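Local coordinates for Sts-2 protein (Mus musculus, PDB 3D6A), which interferes with CBL-mediated down-regulation of receptor tyrosine kinases and promotes accumulation of activated receptors at the cell surface, this chain being its histidine phosphatase-like domain, at residues 14-19 with 231-236; 64-69 with 96-101; 90-95 with 196-201; 236-241 with 249-254. All coordinates share one frame; numbering follows the deposited sequence.

Contact 1 (14-19 with 231-236); sequences VIRHGE and IPSLGM. Unlike the reference sequence in segment 14-19: Ile15 (reference Val). With W (tungsten ion), chain J.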
loop_
_atom_site.group_PDB
_atom_site.type_symbol
_atom_site.label_atom_id
_atom_site.label_comp_id
_atom_site.label_asym_id
_atom_site.label_seq_id
_atom_site.Cartn_x
_atom_site.Cartn_y
_atom_site.Cartn_z
ATOM N N VAL A 14 -7.387 -12.137 -15.861
ATOM C CA VAL A 14 -6.815 -10.927 -16.434
ATOM C C VAL A 14 -6.697 -9.907 -15.302
ATOM O O VAL A 14 -7.674 -9.624 -14.615
ATOM C CB VAL A 14 -7.689 -10.345 -17.570
ATOM C CG1 VAL A 14 -6.913 -9.241 -18.333
ATOM C CG2 VAL A 14 -8.130 -11.442 -18.514
ATOM N N ILE A 15 -5.501 -9.358 -15.139
ATOM C CA ILE A 15 -5.153 -8.458 -14.035
ATOM C C ILE A 15 -4.557 -7.128 -14.555
ATOM O O ILE A 15 -3.587 -7.135 -15.312
ATOM C CB ILE A 15 -4.113 -9.163 -13.108
ATOM C CG1 ILE A 15 -4.607 -10.565 -12.717
ATOM C CG2 ILE A 15 -3.812 -8.308 -11.876
ATOM C CD1 ILE A 15 -3.649 -11.374 -11.858
ATOM N N ARG A 16 -5.120 -5.991 -14.140
ATOM C CA ARG A 16 -4.519 -4.680 -14.431
ATOM C C ARG A 16 -3.310 -4.509 -13.522
ATOM O O ARG A 16 -3.300 -4.980 -12.373
ATOM C CB ARG A 16 -5.502 -3.518 -14.198
ATOM C CG ARG A 16 -4.918 -2.107 -14.608
ATOM C CD ARG A 16 -5.719 -0.928 -14.052
ATOM N NE ARG A 16 -5.121 0.338 -14.477
ATOM C CZ ARG A 16 -5.364 1.536 -13.964
ATOM N NH1 ARG A 16 -6.232 1.693 -12.964
ATOM N NH2 ARG A 16 -4.715 2.596 -14.467
ATOM N N HIS A 17 -2.293 -3.839 -14.050
ATOM C CA HIS A 17 -1.067 -3.514 -13.319
ATOM C C HIS A 17 -1.358 -2.636 -12.099
ATOM O O HIS A 17 -2.405 -1.936 -12.039
ATOM C CB HIS A 17 -0.117 -2.757 -14.251
ATOM C CG HIS A 17 -0.689 -1.483 -14.792
ATOM N ND1 HIS A 17 -0.776 -0.329 -14.042
ATOM C CD2 HIS A 17 -1.140 -1.165 -16.030
ATOM C CE1 HIS A 17 -1.312 0.630 -14.780
ATOM N NE2 HIS A 17 -1.543 0.148 -15.994
ATOM N N GLY A 18 -0.408 -2.631 -11.159
ATOM C CA GLY A 18 -0.498 -1.787 -9.969
ATOM C C GLY A 18 -0.253 -0.326 -10.282
ATOM O O GLY A 18 0.052 0.030 -11.418
ATOM N N GLU A 19 -0.419 0.515 -9.263
ATOM C CA GLU A 19 -0.278 1.951 -9.375
ATOM C C GLU A 19 1.094 2.282 -9.965
ATOM O O GLU A 19 2.113 1.793 -9.477
ATOM C CB GLU A 19 -0.424 2.596 -7.978
ATOM C CG GLU A 19 -0.405 4.114 -7.988
ATOM C CD GLU A 19 -0.344 4.715 -6.600
ATOM O OE1 GLU A 19 0.739 4.656 -5.955
ATOM O OE2 GLU A 19 -1.379 5.263 -6.157
ATOM N N ILE A 231 -11.484 0.535 -14.070
ATOM C CA ILE A 231 -10.779 -0.595 -13.506
ATOM C C ILE A 231 -9.675 -0.108 -12.557
ATOM O O ILE A 231 -8.777 0.635 -12.971
ATOM C CB ILE A 231 -10.246 -1.531 -14.628
ATOM C CG1 ILE A 231 -11.438 -1.994 -15.494
ATOM C CG2 ILE A 231 -9.495 -2.732 -14.016
ATOM C CD1 ILE A 231 -11.101 -2.355 -16.860
ATOM N N PRO A 232 -9.750 -0.522 -11.277
ATOM C CA PRO A 232 -8.758 -0.125 -10.296
ATOM C C PRO A 232 -7.445 -0.871 -10.515
ATOM O O PRO A 232 -7.407 -1.847 -11.266
ATOM C CB PRO A 232 -9.396 -0.552 -8.968
ATOM C CG PRO A 232 -10.137 -1.776 -9.321
ATOM C CD PRO A 232 -10.751 -1.427 -10.683
ATOM N N SER A 233 -6.384 -0.390 -9.869
ATOM C CA SER A 233 -5.094 -1.067 -9.838
ATOM C C SER A 233 -5.314 -2.486 -9.367
ATOM O O SER A 233 -6.042 -2.703 -8.395
ATOM C CB SER A 233 -4.148 -0.349 -8.874
ATOM O OG SER A 233 -3.833 0.938 -9.365
ATOM N N LEU A 234 -4.699 -3.443 -10.064
ATOM C CA LEU A 234 -4.888 -4.873 -9.790
ATOM C C LEU A 234 -6.328 -5.333 -9.948
ATOM O O LEU A 234 -6.685 -6.390 -9.454
ATOM C CB LEU A 234 -4.334 -5.277 -8.400
ATOM C CG LEU A 234 -2.868 -5.697 -8.227
ATOM C CD1 LEU A 234 -2.569 -7.037 -8.943
ATOM C CD2 LEU A 234 -1.880 -4.598 -8.642
ATOM N N GLY A 235 -7.147 -4.564 -10.666
ATOM C CA GLY A 235 -8.506 -4.999 -11.024
ATOM C C GLY A 235 -8.471 -6.295 -11.828
ATOM O O GLY A 235 -7.601 -6.473 -12.675
ATOM N N MET A 236 -9.445 -7.175 -11.570
ATOM C CA MET A 236 -9.413 -8.562 -12.025
ATOM C C MET A 236 -10.706 -8.996 -12.671
ATOM O O MET A 236 -11.793 -8.558 -12.315
ATOM C CB MET A 236 -9.131 -9.527 -10.875
ATOM C CG MET A 236 -7.719 -9.501 -10.396
ATOM S SD MET A 236 -7.453 -10.733 -9.146
ATOM C CE MET A 236 -5.885 -10.125 -8.480
HETATM W W W J . -2.987 1.441 -17.617
HETATM O O HOH W 1 -2.902 3.157 -16.540
HETATM O O HOH W 2 -4.324 0.058 -17.003
HETATM O O HOH W 3 -3.102 0.813 -11.757
HETATM O O HOH W 4 -1.180 0.760 -18.207
#
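Ile15 lays its CG2 methyl against CD1 of Leu234 at 3.4 Å, tight for two carbons, while its other branch, CG1, runs alongside CG of Met236, both side chains pointing the same way. Leu234 also presses CD2 onto CA of Gly18, so its two methyls reach Ile15 in the strand and Gly18 just past it. The backbones join through Arg16 N, which donates to Gly235 O at 2.9 Å, and more weakly through Leu234 N to His17 O. A type II beta turn from Pro232 to Gly235 leads the second segment into its strand. The Arg16-His17-Gly18 run is the RHG signature of the histidine phosphatase superfamily, and a tungsten ion, with three waters, sits on His17 NE2 at 2.5 Å. Across the ring from the metal, ND1 donates to Gly18 O at 2.8 Å, nearly straight (177°) and within the ring plane, which would help fix the ring's rotation, while CG of Arg16 lies over one face. With CG anti to the backbone N (chi1 -176°) and the chain extended as far as NE, Arg16 spans from the strand to the metal. There NE and NH2 each donate to a metal-bound water, and NH1 turns to Ile231 O at 2.8 Å in a weak, bent bond. A leucine in place of Arg16 would probably leave two of the three metal-bound waters without the Arg16 N-H donors and Ile231 O without this partner. Another water bridges His17 O and Ser233 OG over the face of the Arg16 guanidinium, and Ser233 O accepts from Asn263 of the second subunit.

Contact 2 (64-69 with 96-101); sequences DPPLSS and PALRCV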
loop_
_atom_site.group_PDB
_atom_site.type_symbol
_atom_site.label_atom_id
_atom_site.label_comp_id
_atom_site.label_asym_id
_atom_site.label_seq_id
_atom_site.Cartn_x
_atom_site.Cartn_y
_atom_site.Cartn_z
ATOM N N ASP A 64 7.661 4.713 -20.089
ATOM C CA ASP A 64 7.601 3.368 -19.535
ATOM C C ASP A 64 7.833 3.458 -18.038
ATOM O O ASP A 64 8.871 3.021 -17.550
ATOM C CB ASP A 64 8.648 2.475 -20.199
ATOM C CG ASP A 64 8.359 0.995 -20.039
ATOM O OD1 ASP A 64 7.216 0.627 -19.685
ATOM O OD2 ASP A 64 9.295 0.190 -20.270
ATOM N N PRO A 65 6.864 4.038 -17.299
ATOM C CA PRO A 65 7.080 4.253 -15.881
ATOM C C PRO A 65 6.971 2.948 -15.085
ATOM O O PRO A 65 6.258 2.021 -15.511
ATOM C CB PRO A 65 5.956 5.221 -15.500
ATOM C CG PRO A 65 4.858 4.905 -16.472
ATOM C CD PRO A 65 5.547 4.533 -17.739
ATOM N N PRO A 66 7.714 2.857 -13.968
ATOM C CA PRO A 66 7.598 1.719 -13.076
ATOM C C PRO A 66 6.430 1.884 -12.110
ATOM O O PRO A 66 5.826 2.956 -12.028
ATOM C CB PRO A 66 8.908 1.777 -12.286
ATOM C CG PRO A 66 9.200 3.218 -12.186
ATOM C CD PRO A 66 8.751 3.807 -13.500
ATOM N N LEU A 67 6.141 0.813 -11.384
ATOM C CA LEU A 67 5.219 0.830 -10.259
ATOM C C LEU A 67 5.728 1.763 -9.177
ATOM O O LEU A 67 6.926 1.868 -8.928
ATOM C CB LEU A 67 5.119 -0.588 -9.688
ATOM C CG LEU A 67 4.019 -1.586 -10.057
ATOM C CD1 LEU A 67 3.169 -1.297 -11.303
ATOM C CD2 LEU A 67 4.533 -3.028 -9.967
ATOM N N SER A 68 4.798 2.429 -8.531
ATOM C CA SER A 68 5.084 3.151 -7.317
ATOM C C SER A 68 5.273 2.116 -6.186
ATOM O O SER A 68 5.039 0.928 -6.387
ATOM C CB SER A 68 3.931 4.125 -7.046
ATOM O OG SER A 68 2.769 3.415 -6.649
ATOM N N SER A 69 5.697 2.552 -5.006
ATOM C CA SER A 69 5.737 1.663 -3.829
ATOM C C SER A 69 4.342 1.115 -3.464
ATOM O O SER A 69 4.205 -0.024 -2.990
ATOM C CB SER A 69 6.318 2.410 -2.623
ATOM O OG SER A 69 7.605 2.934 -2.925
ATOM N N PRO A 96 4.483 -6.135 -22.410
ATOM C CA PRO A 96 5.889 -5.717 -22.357
ATOM C C PRO A 96 6.148 -4.441 -21.528
ATOM O O PRO A 96 7.308 -4.149 -21.211
ATOM C CB PRO A 96 6.247 -5.481 -23.842
ATOM C CG PRO A 96 4.962 -5.217 -24.511
ATOM C CD PRO A 96 3.942 -6.058 -23.780
ATOM N N ALA A 97 5.093 -3.700 -21.188
ATOM C CA ALA A 97 5.211 -2.505 -20.338
ATOM C C ALA A 97 5.799 -2.860 -18.983
ATOM O O ALA A 97 5.381 -3.823 -18.354
ATOM C CB ALA A 97 3.837 -1.813 -20.169
ATOM N N LEU A 98 6.788 -2.084 -18.550
ATOM C CA LEU A 98 7.468 -2.308 -17.282
ATOM C C LEU A 98 6.511 -2.522 -16.131
ATOM O O LEU A 98 6.685 -3.466 -15.369
ATOM C CB LEU A 98 8.390 -1.132 -16.968
ATOM C CG LEU A 98 9.228 -1.146 -15.694
ATOM C CD1 LEU A 98 10.115 -2.369 -15.690
ATOM C CD2 LEU A 98 10.059 0.148 -15.605
ATOM N N ARG A 99 5.502 -1.657 -16.015
ATOM C CA ARG A 99 4.499 -1.758 -14.937
ATOM C C ARG A 99 3.826 -3.125 -14.879
ATOM O O ARG A 99 3.495 -3.621 -13.779
ATOM C CB ARG A 99 3.445 -0.633 -15.037
ATOM C CG ARG A 99 2.760 -0.523 -16.393
ATOM C CD ARG A 99 2.125 0.838 -16.517
ATOM N NE ARG A 99 1.282 1.011 -17.706
ATOM C CZ ARG A 99 1.720 1.454 -18.880
ATOM N NH1 ARG A 99 3.013 1.739 -19.062
ATOM N NH2 ARG A 99 0.867 1.605 -19.881
ATOM N N CYS A 100 3.673 -3.744 -16.050
ATOM C CA CYS A 100 3.009 -5.049 -16.154
ATOM C C CYS A 100 3.937 -6.207 -15.786
ATOM O O CYS A 100 3.545 -7.105 -15.033
ATOM C CB CYS A 100 2.352 -5.237 -17.533
ATOM S SG CYS A 100 1.146 -3.913 -17.969
ATOM N N VAL A 101 5.172 -6.172 -16.272
ATOM C CA VAL A 101 6.152 -7.209 -15.928
ATOM C C VAL A 101 6.458 -7.194 -14.429
ATOM O O VAL A 101 6.576 -8.259 -13.808
ATOM C CB VAL A 101 7.448 -7.114 -16.766
ATOM C CG1 VAL A 101 8.441 -8.183 -16.324
ATOM C CG2 VAL A 101 7.148 -7.306 -18.251
HETATM O O HOH W 5 5.350 0.989 -17.669
HETATM O O HOH W 6 9.661 -2.223 -20.442
#
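With CG of Asp64 anti to the backbone N (chi1 -161°), the carboxylate swings across Leu98 at about a right angle, and OD1 takes the Leu98 N-H on its syn side at 3.0 Å. Arg99 holds CG between its backbone N and carbonyl carbon (chi1 54°) and extends to NE, which carries the chain alongside Pro65, NH1 coming 4.0 Å from Pro65 CD. A single water donates to Asp64 OD1 and to Pro65 O, and accepts from Arg99 N and from NH1 at 2.8 Å, lying in the guanidinium plane. Asp64 and Arg99 thus meet through this water, their nearest charged atoms being 4.4 Å apart. Each has a salt bridge elsewhere, Asp64 with Arg54 and Arg99 with Glu132. Leu98 CD2 rests on CB of Pro66 at 3.9 Å, and Leu67 CD1 lies 3.4 Å from Arg99 O and also meets Arg99 CB. Ala97 N-caps helix 98-111, so the carboxylate meets a first-turn N-H, where the helix dipole would probably favour its charge. Arg99 also packs on His17 and His202 beside the tungsten ion, at the phosphatase pocket. Loop 64-69 runs into helix 69-85, helices 21-25 and 29-32 pack on Pro65 and Pro66, and helix 98-111 follows strand 89-94.

Contact 3 (90-95 with 196-201); sequences TAVFAS and ITLIVS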
loop_
_atom_site.group_PDB
_atom_site.type_symbol
_atom_site.label_atom_id
_atom_site.label_comp_id
_atom_site.label_asym_id
_atom_site.label_seq_id
_atom_site.Cartn_x
_atom_site.Cartn_y
_atom_site.Cartn_z
ATOM N N THR A 90 -0.587 -21.820 -13.391
ATOM C CA THR A 90 0.234 -22.606 -14.304
ATOM C C THR A 90 1.057 -21.844 -15.350
ATOM O O THR A 90 2.022 -22.391 -15.907
ATOM C CB THR A 90 -0.615 -23.668 -15.018
ATOM O OG1 THR A 90 -1.832 -23.075 -15.490
ATOM C CG2 THR A 90 -0.961 -24.750 -14.054
ATOM N N ALA A 91 0.677 -20.604 -15.625
ATOM C CA ALA A 91 1.374 -19.783 -16.609
ATOM C C ALA A 91 1.073 -18.316 -16.317
ATOM O O ALA A 91 0.072 -18.014 -15.697
ATOM C CB ALA A 91 0.946 -20.150 -18.027
ATOM N N VAL A 92 1.965 -17.431 -16.744
ATOM C CA VAL A 92 1.822 -15.995 -16.554
ATOM C C VAL A 92 2.272 -15.315 -17.841
ATOM O O VAL A 92 3.377 -15.546 -18.324
ATOM C CB VAL A 92 2.658 -15.470 -15.317
ATOM C CG1 VAL A 92 2.490 -13.959 -15.132
ATOM C CG2 VAL A 92 2.251 -16.211 -14.027
ATOM N N PHE A 93 1.394 -14.499 -18.407
ATOM C CA PHE A 93 1.719 -13.714 -19.587
ATOM C C PHE A 93 1.652 -12.258 -19.169
ATOM O O PHE A 93 0.785 -11.896 -18.389
ATOM C CB PHE A 93 0.724 -13.995 -20.722
ATOM C CG PHE A 93 0.820 -15.398 -21.299
ATOM C CD1 PHE A 93 0.273 -16.486 -20.624
ATOM C CD2 PHE A 93 1.432 -15.613 -22.517
ATOM C CE1 PHE A 93 0.348 -17.770 -21.148
ATOM C CE2 PHE A 93 1.517 -16.908 -23.061
ATOM C CZ PHE A 93 0.977 -17.981 -22.372
ATOM N N ALA A 94 2.587 -11.442 -19.660
ATOM C CA ALA A 94 2.619 -10.028 -19.329
ATOM C C ALA A 94 2.766 -9.148 -20.550
ATOM O O ALA A 94 3.447 -9.504 -21.500
ATOM C CB ALA A 94 3.724 -9.724 -18.313
ATOM N N SER A 95 2.100 -7.994 -20.512
ATOM C CA SER A 95 2.352 -6.904 -21.434
ATOM C C SER A 95 3.827 -6.505 -21.291
ATOM O O SER A 95 4.370 -6.521 -20.182
ATOM C CB SER A 95 1.447 -5.732 -21.069
ATOM O OG SER A 95 1.866 -4.520 -21.668
ATOM N N ILE A 196 -4.836 -22.103 -13.487
ATOM C CA ILE A 196 -5.117 -20.734 -13.862
ATOM C C ILE A 196 -3.915 -20.126 -14.575
ATOM O O ILE A 196 -2.779 -20.254 -14.122
ATOM C CB ILE A 196 -5.539 -19.929 -12.600
ATOM C CG1 ILE A 196 -6.900 -20.444 -12.121
ATOM C CG2 ILE A 196 -5.554 -18.413 -12.844
ATOM C CD1 ILE A 196 -7.312 -19.925 -10.755
ATOM N N THR A 197 -4.186 -19.505 -15.719
ATOM C CA THR A 197 -3.215 -18.647 -16.402
ATOM C C THR A 197 -3.460 -17.168 -16.072
ATOM O O THR A 197 -4.601 -16.703 -16.138
ATOM C CB THR A 197 -3.289 -18.844 -17.934
ATOM O OG1 THR A 197 -2.870 -20.172 -18.257
ATOM C CG2 THR A 197 -2.410 -17.840 -18.664
ATOM N N LEU A 198 -2.389 -16.439 -15.743
ATOM C CA LEU A 198 -2.494 -15.004 -15.445
ATOM C C LEU A 198 -2.134 -14.196 -16.666
ATOM O O LEU A 198 -1.158 -14.510 -17.354
ATOM C CB LEU A 198 -1.597 -14.585 -14.251
ATOM C CG LEU A 198 -1.682 -15.399 -12.950
ATOM C CD1 LEU A 198 -0.746 -14.852 -11.823
ATOM C CD2 LEU A 198 -3.104 -15.474 -12.469
ATOM N N ILE A 199 -2.958 -13.182 -16.941
ATOM C CA ILE A 199 -2.704 -12.205 -17.989
ATOM C C ILE A 199 -2.549 -10.835 -17.306
ATOM O O ILE A 199 -3.524 -10.227 -16.867
ATOM C CB ILE A 199 -3.854 -12.159 -19.057
ATOM C CG1 ILE A 199 -4.195 -13.561 -19.605
ATOM C CG2 ILE A 199 -3.547 -11.136 -20.174
ATOM C CD1 ILE A 199 -3.051 -14.302 -20.242
ATOM N N VAL A 200 -1.308 -10.364 -17.213
ATOM C CA VAL A 200 -1.028 -9.129 -16.519
ATOM C C VAL A 200 -0.822 -8.053 -17.567
ATOM O O VAL A 200 0.106 -8.112 -18.387
ATOM C CB VAL A 200 0.156 -9.274 -15.554
ATOM C CG1 VAL A 200 0.234 -8.062 -14.641
ATOM C CG2 VAL A 200 -0.010 -10.526 -14.704
ATOM N N SER A 201 -1.725 -7.080 -17.567
ATOM C CA SER A 201 -1.841 -6.196 -18.701
ATOM C C SER A 201 -2.465 -4.869 -18.289
ATOM O O SER A 201 -2.251 -4.402 -17.164
ATOM C CB SER A 201 -2.627 -6.913 -19.809
ATOM O OG SER A 201 -2.789 -6.118 -20.966
#
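The Phe93 ring takes the CG2 methyl of Thr197 at its edge, 3.6 Å from CD1, and CD1 of Ile199 approaches it obliquely, 3.8 Å from Phe93 CB. Phe93 CG lies anti to the carbonyl carbon (chi1 -68°), which lays the ring back along its own strand, with its CD1 edge turned to Thr197 CG2 and CB beside Ile199 CD1. Replacing Phe93 with an alanine would probably strip the Thr197 methyl of its aromatic neighbour and open a gap beside Ile199. On the other face of the sheet Val92 and Leu198 lie side by side, CG2 against CD1 at 4.0 Å, covered by Leu108 and Ile107 of helix 98-111. The backbones form a regular ladder: Phe93 N donates to Leu198 O and Val200 N to Phe93 O, each at 2.8 Å, with Leu198 N to Ala91 O before them and Ser95 N to Val200 O after. Beyond the ladder Ser95 OG turns to His202, and Ser201 OG to Ile125 O. The strands run at 12° to one another, an inner parallel pair of the mixed sheet, as in the alpha/beta core of the histidine phosphatase superfamily, whose active site lies at the C-terminal ends of such central strands.

Contact 4 (236-241 with 249-254); sequences MCFCEE and DLVNPP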
loop_
_atom_site.group_PDB
_atom_site.type_symbol
_atom_site.label_atom_id
_atom_site.label_comp_id
_atom_site.label_asym_id
_atom_site.label_seq_id
_atom_site.Cartn_x
_atom_site.Cartn_y
_atom_site.Cartn_z
ATOM N N MET A 236 -9.445 -7.175 -11.570
ATOM C CA MET A 236 -9.413 -8.562 -12.025
ATOM C C MET A 236 -10.706 -8.996 -12.671
ATOM O O MET A 236 -11.793 -8.558 -12.315
ATOM C CB MET A 236 -9.131 -9.527 -10.875
ATOM C CG MET A 236 -7.719 -9.501 -10.396
ATOM S SD MET A 236 -7.453 -10.733 -9.146
ATOM C CE MET A 236 -5.885 -10.125 -8.480
ATOM N N CYS A 237 -10.539 -9.909 -13.606
ATOM C CA CYS A 237 -11.595 -10.448 -14.424
ATOM C C CYS A 237 -11.214 -11.927 -14.631
ATOM O O CYS A 237 -10.087 -12.230 -14.988
ATOM C CB CYS A 237 -11.524 -9.680 -15.733
ATOM S SG CYS A 237 -12.643 -10.107 -16.890
ATOM N N PHE A 238 -12.135 -12.839 -14.396
ATOM C CA PHE A 238 -11.812 -14.262 -14.411
ATOM C C PHE A 238 -12.767 -15.048 -15.325
ATOM O O PHE A 238 -13.974 -14.995 -15.147
ATOM C CB PHE A 238 -11.888 -14.787 -12.976
ATOM C CG PHE A 238 -11.422 -16.199 -12.802
ATOM C CD1 PHE A 238 -10.210 -16.624 -13.323
ATOM C CD2 PHE A 238 -12.191 -17.098 -12.073
ATOM C CE1 PHE A 238 -9.772 -17.934 -13.142
ATOM C CE2 PHE A 238 -11.760 -18.417 -11.868
ATOM C CZ PHE A 238 -10.543 -18.829 -12.409
ATOM N N CYS A 239 -12.203 -15.760 -16.294
ATOM C CA CYS A 239 -12.955 -16.654 -17.179
ATOM C C CYS A 239 -12.576 -18.112 -16.923
ATOM O O CYS A 239 -11.398 -18.431 -16.804
ATOM C CB CYS A 239 -12.681 -16.318 -18.652
ATOM S SG CYS A 239 -13.398 -14.746 -19.219
ATOM N N GLU A 240 -13.580 -18.977 -16.825
ATOM C CA GLU A 240 -13.394 -20.424 -16.724
ATOM C C GLU A 240 -13.953 -21.167 -17.941
ATOM O O GLU A 240 -15.037 -20.854 -18.431
ATOM C CB GLU A 240 -14.054 -20.985 -15.459
ATOM C CG GLU A 240 -13.209 -20.816 -14.211
ATOM C CD GLU A 240 -13.764 -21.539 -12.992
ATOM O OE1 GLU A 240 -14.997 -21.757 -12.910
ATOM O OE2 GLU A 240 -12.952 -21.875 -12.097
ATOM N N GLU A 241 -13.203 -22.162 -18.394
ATOM C CA GLU A 241 -13.599 -23.033 -19.495
ATOM C C GLU A 241 -14.361 -24.288 -19.033
ATOM O O GLU A 241 -13.902 -25.028 -18.160
ATOM C CB GLU A 241 -12.359 -23.450 -20.266
ATOM C CG GLU A 241 -12.641 -24.001 -21.649
ATOM C CD GLU A 241 -11.475 -24.804 -22.186
ATOM O OE1 GLU A 241 -10.851 -25.559 -21.410
ATOM O OE2 GLU A 241 -11.196 -24.687 -23.393
ATOM N N ASP A 249 -16.943 -19.004 -19.581
ATOM C CA ASP A 249 -17.878 -18.115 -18.890
ATOM C C ASP A 249 -17.133 -17.237 -17.876
ATOM O O ASP A 249 -16.149 -17.673 -17.271
ATOM C CB ASP A 249 -19.004 -18.902 -18.178
ATOM C CG ASP A 249 -20.076 -19.441 -19.150
ATOM O OD1 ASP A 249 -20.637 -18.670 -19.982
ATOM O OD2 ASP A 249 -20.363 -20.654 -19.078
ATOM N N LEU A 250 -17.611 -16.003 -17.715
ATOM C CA LEU A 250 -17.179 -15.124 -16.643
ATOM C C LEU A 250 -17.699 -15.619 -15.303
ATOM O O LEU A 250 -18.879 -15.950 -15.169
ATOM C CB LEU A 250 -17.693 -13.706 -16.875
ATOM C CG LEU A 250 -16.794 -12.719 -17.618
ATOM C CD1 LEU A 250 -17.388 -11.348 -17.467
ATOM C CD2 LEU A 250 -15.407 -12.729 -17.050
ATOM N N VAL A 251 -16.812 -15.669 -14.316
ATOM C CA VAL A 251 -17.163 -16.098 -12.971
ATOM C C VAL A 251 -16.430 -15.164 -12.013
ATOM O O VAL A 251 -15.562 -14.404 -12.445
ATOM C CB VAL A 251 -16.765 -17.574 -12.730
ATOM C CG1 VAL A 251 -17.726 -18.532 -13.491
ATOM C CG2 VAL A 251 -15.345 -17.823 -13.159
ATOM N N ASN A 252 -16.790 -15.196 -10.734
ATOM C CA ASN A 252 -16.102 -14.395 -9.731
ATOM C C ASN A 252 -14.616 -14.771 -9.678
ATOM O O ASN A 252 -14.281 -15.959 -9.689
ATOM C CB ASN A 252 -16.744 -14.557 -8.341
ATOM C CG ASN A 252 -18.162 -13.994 -8.273
ATOM O OD1 ASN A 252 -18.537 -13.114 -9.062
ATOM N ND2 ASN A 252 -18.959 -14.492 -7.321
ATOM N N PRO A 253 -13.720 -13.762 -9.647
ATOM C CA PRO A 253 -12.293 -14.062 -9.510
ATOM C C PRO A 253 -11.996 -14.844 -8.223
ATOM O O PRO A 253 -12.768 -14.765 -7.261
ATOM C CB PRO A 253 -11.632 -12.674 -9.501
ATOM C CG PRO A 253 -12.599 -11.790 -10.174
ATOM C CD PRO A 253 -13.963 -12.316 -9.762
ATOM N N PRO A 254 -10.910 -15.629 -8.213
ATOM C CA PRO A 254 -10.577 -16.451 -7.044
ATOM C C PRO A 254 -10.182 -15.638 -5.807
ATOM O O PRO A 254 -10.077 -16.203 -4.713
ATOM C CB PRO A 254 -9.379 -17.282 -7.529
ATOM C CG PRO A 254 -8.756 -16.475 -8.600
ATOM C CD PRO A 254 -9.922 -15.803 -9.297
HETATM O O HOH W 7 -14.722 -12.004 -13.573
#
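Phe238 is gripped by four consecutive residues of the partner segment. CD of Pro254 sits over one ring face in a CH-pi contact, 3.9 Å from the centroid, while Asn252 O lies at the edge, near the ring plane. The CG2 methyl of Val251 comes in obliquely to CD2 at 3.4 Å, and Pro253 packs its CA against CB of Phe238. CG of Phe238, anti to the backbone N (chi1 -173°), places the ring over the bend where the partner chain leaves its strand. Around this cluster the Glu240 side chain crosses that of Val251 at about a right angle, CG 3.8 Å from Val251 CG2. On the other face of the hairpin Leu250 CD2 touches both sulfurs, 3.8 Å from Cys237 SG and 3.6 Å from Cys239 SG, and lies against Phe238 O.

The backbone sets this register. Glu240 and Asp249 form a hydrogen-bonded antiparallel pair, Glu240 N to Asp249 O and Asp249 N to Glu240 O each at 2.9 Å, and Val251 N donates to Phe238 O. Beyond that point a water takes over, accepting from Phe238 N and donating to Val251 O at 2.8 Å. Further out, Leu13 of strand 11-16 touches Phe238 and Pro254, and Ile272 of the second subunit touches Cys237 and Leu250. Backbone hydrogen bonds fix the strands, side-chain contacts are mainly apolar, and a water replaces the direct bond where the strands diverge.

Overall arrangement
From the N terminus, strand 11-16 pairs with the 231-236 segment in contact 1, closing a loop of more than two hundred residues. Contacts 2 and 3 both lie within that loop and cross each other, since 64-69, 90-95, 96-101 and 196-201 alternate along the chain. Contact 2 joins the loop before helix 69-85 to the start of helix 98-111, and touches contact 1 through Glu19 and Ser68. Contact 3 pairs parallel strands of the central sheet, and strand 196-201 is hydrogen-bonded to Ile15. Contact 4 follows in series, sharing Met236 with contact 1 and adding the edge hairpin; contacts 1, 2 and 4 also meet the second subunit, contact 2 at Ser69 alone.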